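Local coordinates for protein putative acyl-CoA N-acyltransferase (Klebsiella pneumoniae subsp. pneumoniae, PDB 3LOD) that probably transfers an acyl group from acyl-CoA to an amine acceptor, as a putative N-acyltransferase of the GNAT family, at residues V49-I54 against C64-L69. Numbering follows the deposited sequence.
Sequences VIALAI and CGAIVL
Ile50 and Ile67 face each other as an antiparallel hydrogen-bonded pair, with Ile50 N 2.8 Å from Ile67 O and Ile67 N 2.7 Å from Ile50 O. Two residues on, Leu52 and Gly65 repeat the pattern: Leu52 N gives a nearly linear bond (171° at the hydrogen) to Gly65 O. Gly65 N returns one to Leu52 O at 3.0 Å, its donor tilted out of that carbonyl plane. The strand directions differ by 170°, so the strands run antiparallel; consecutive in the chain, 49-55 and 61-69 form a hairpin within the central sheet of the GNAT fold.

The strands come close at two non-hydrogen-bonded pairs with small side chains, the CA atoms of Ala51 and Ala66, and likewise of Ala53 and Cys64, being 4.2 Å apart. On the opposite face, Ile50 CB lies 4.3 Å from Ile67 CB. Toward the partly exposed end, with Val49, Val68 and Leu69, the contact thins: the side chain of Val68 comes no nearer than 4.7 Å to segment 49-54. There chi1 of Ile50 sets CG1 beside its own backbone N, and CD1, carried on CG1, meets Leu69 CD1 at 4.4 Å. Four main-chain bonds thus satisfy buried N-H and C=O groups between the strands, while Leu52 and Ile67 pack on Leu99 of helix 91-104 and Cys64 on Phe16, Leu19 and Ile20 of helix 14-26.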
ATOM      1  N   VAL A  49       2.981 -12.211  -1.629  1.00 28.88           N
ATOM      2  CA  VAL A  49       3.163 -10.825  -1.220  1.00 26.74           C
ATOM      3  C   VAL A  49       3.937 -10.019  -2.261  1.00 25.47           C
ATOM      4  O   VAL A  49       5.031 -10.421  -2.671  1.00 25.10           O
ATOM      5  CB  VAL A  49       3.939 -10.760   0.132  1.00 27.78           C
ATOM      6  CG1 VAL A  49       4.270  -9.286   0.562  1.00 26.87           C
ATOM      7  CG2 VAL A  49       3.189 -11.525   1.243  1.00 26.15           C
ATOM      8  N   ILE A  50       3.357  -8.907  -2.714  1.00 23.51           N
ATOM      9  CA  ILE A  50       4.097  -7.924  -3.501  1.00 21.80           C
ATOM     10  C   ILE A  50       4.414  -6.762  -2.579  1.00 22.38           C
ATOM     11  O   ILE A  50       3.512  -6.228  -1.898  1.00 22.37           O
ATOM     12  CB  ILE A  50       3.269  -7.362  -4.677  1.00 21.80           C
ATOM     13  CG1 ILE A  50       3.010  -8.428  -5.736  1.00 20.33           C
ATOM     14  CG2 ILE A  50       3.927  -6.128  -5.322  1.00 16.51           C
ATOM     15  CD1 ILE A  50       1.760  -8.064  -6.537  1.00 18.67           C
ATOM     16  N   ALA A  51       5.672  -6.347  -2.595  1.00 21.63           N
ATOM     17  CA  ALA A  51       6.127  -5.281  -1.755  1.00 21.72           C
ATOM     18  C   ALA A  51       7.100  -4.440  -2.563  1.00 21.94           C
ATOM     19  O   ALA A  51       8.041  -4.971  -3.193  1.00 22.18           O
ATOM     20  CB  ALA A  51       6.819  -5.859  -0.577  1.00 22.06           C
ATOM     21  N   LEU A  52       6.891  -3.133  -2.513  1.00 21.06           N
ATOM     22  CA  LEU A  52       7.688  -2.161  -3.288  1.00 20.32           C
ATOM     23  C   LEU A  52       8.152  -0.973  -2.442  1.00 19.15           C
ATOM     24  O   LEU A  52       7.504  -0.640  -1.434  1.00 19.05           O
ATOM     25  CB  LEU A  52       6.839  -1.613  -4.444  1.00 19.04           C
ATOM     26  CG  LEU A  52       6.297  -2.576  -5.510  1.00 20.92           C
ATOM     27  CD1 LEU A  52       5.514  -1.834  -6.625  1.00 18.13           C
ATOM     28  CD2 LEU A  52       7.384  -3.466  -6.109  1.00 18.27           C
ATOM     29  N   ALA A  53       9.228  -0.313  -2.872  1.00 18.53           N
ATOM     30  CA  ALA A  53       9.731   0.916  -2.195  1.00 18.72           C
ATOM     31  C   ALA A  53       9.957   2.046  -3.177  1.00 19.25           C
ATOM     32  O   ALA A  53      10.255   1.794  -4.347  1.00 19.33           O
ATOM     33  CB  ALA A  53      11.012   0.627  -1.467  1.00 17.17           C
ATOM     34  N   ILE A  54       9.816   3.290  -2.717  1.00 20.58           N
ATOM     35  CA  ILE A  54      10.252   4.446  -3.501  1.00 21.79           C
ATOM     36  C   ILE A  54      11.465   5.056  -2.879  1.00 21.98           C
ATOM     37  O   ILE A  54      11.524   5.299  -1.667  1.00 23.23           O
ATOM     38  CB  ILE A  54       9.242   5.557  -3.536  1.00 22.48           C
ATOM     39  CG1 ILE A  54       7.893   5.042  -3.228  1.00 23.94           C
ATOM     40  CG2 ILE A  54       9.152   6.241  -4.928  1.00 23.50           C
ATOM     41  CD1 ILE A  54       7.112   6.159  -2.623  1.00 29.29           C
ATOM     42  N   CYS A  64       6.828   3.152   0.929  1.00 17.22           N
ATOM     43  CA  CYS A  64       6.662   1.766   0.511  1.00 17.69           C
ATOM     44  C   CYS A  64       5.232   1.360   0.523  1.00 17.09           C
ATOM     45  O   CYS A  64       4.381   2.134   1.019  1.00 18.31           O
ATOM     46  CB  CYS A  64       7.406   0.844   1.460  1.00 18.27           C
ATOM     47  SG  CYS A  64       6.739   0.927   3.167  1.00 23.91           S
ATOM     48  N   GLY A  65       4.950   0.152   0.010  1.00 15.98           N
ATOM     49  CA  GLY A  65       3.598  -0.405   0.129  1.00 15.16           C
ATOM     50  C   GLY A  65       3.581  -1.840  -0.349  1.00 16.27           C
ATOM     51  O   GLY A  65       4.575  -2.347  -0.898  1.00 15.56           O
ATOM     52  N   ALA A  66       2.447  -2.504  -0.157  1.00 16.35           N
ATOM     53  CA  ALA A  66       2.400  -3.936  -0.399  1.00 17.52           C
ATOM     54  C   ALA A  66       0.994  -4.416  -0.710  1.00 18.27           C
ATOM     55  O   ALA A  66      -0.030  -3.768  -0.318  1.00 20.05           O
ATOM     56  CB  ALA A  66       2.939  -4.680   0.776  1.00 16.75           C
ATOM     57  N   ILE A  67       0.948  -5.529  -1.429  1.00 17.92           N
ATOM     58  CA  ILE A  67      -0.310  -6.154  -1.790  1.00 18.70           C
ATOM     59  C   ILE A  67      -0.179  -7.612  -1.445  1.00 19.10           C
ATOM     60  O   ILE A  67       0.813  -8.263  -1.819  1.00 20.23           O
ATOM     61  CB  ILE A  67      -0.592  -6.022  -3.293  1.00 19.01           C
ATOM     62  CG1 ILE A  67      -0.942  -4.580  -3.614  1.00 19.45           C
ATOM     63  CG2 ILE A  67      -1.724  -6.982  -3.731  1.00 17.81           C
ATOM     64  CD1 ILE A  67      -0.954  -4.288  -5.094  1.00 21.64           C
ATOM     65  N   VAL A  68      -1.179  -8.117  -0.735  1.00 19.91           N
ATOM     66  CA  VAL A  68      -1.290  -9.535  -0.411  1.00 19.23           C
ATOM     67  C   VAL A  68      -2.341 -10.116  -1.324  1.00 20.40           C
ATOM     68  O   VAL A  68      -3.506  -9.670  -1.263  1.00 20.80           O
ATOM     69  CB  VAL A  68      -1.789  -9.711   1.007  1.00 19.00           C
ATOM     70  CG1 VAL A  68      -2.077 -11.235   1.310  1.00 20.41           C
ATOM     71  CG2 VAL A  68      -0.797  -9.100   2.002  1.00 16.87           C
ATOM     72  N   LEU A  69      -1.938 -11.090  -2.163  1.00 21.22           N
ATOM     73  CA  LEU A  69      -2.806 -11.761  -3.150  1.00 21.40           C
ATOM     74  C   LEU A  69      -3.473 -13.062  -2.688  1.00 23.12           C
ATOM     75  O   LEU A  69      -2.836 -13.937  -2.114  1.00 23.80           O
ATOM     76  CB  LEU A  69      -1.999 -12.133  -4.362  1.00 21.13           C
ATOM     77  CG  LEU A  69      -1.128 -11.139  -5.079  1.00 19.64           C
ATOM     78  CD1 LEU A  69      -0.127 -11.967  -5.870  1.00 21.06           C
ATOM     79  CD2 LEU A  69      -2.053 -10.426  -5.981  1.00 17.66           C
TER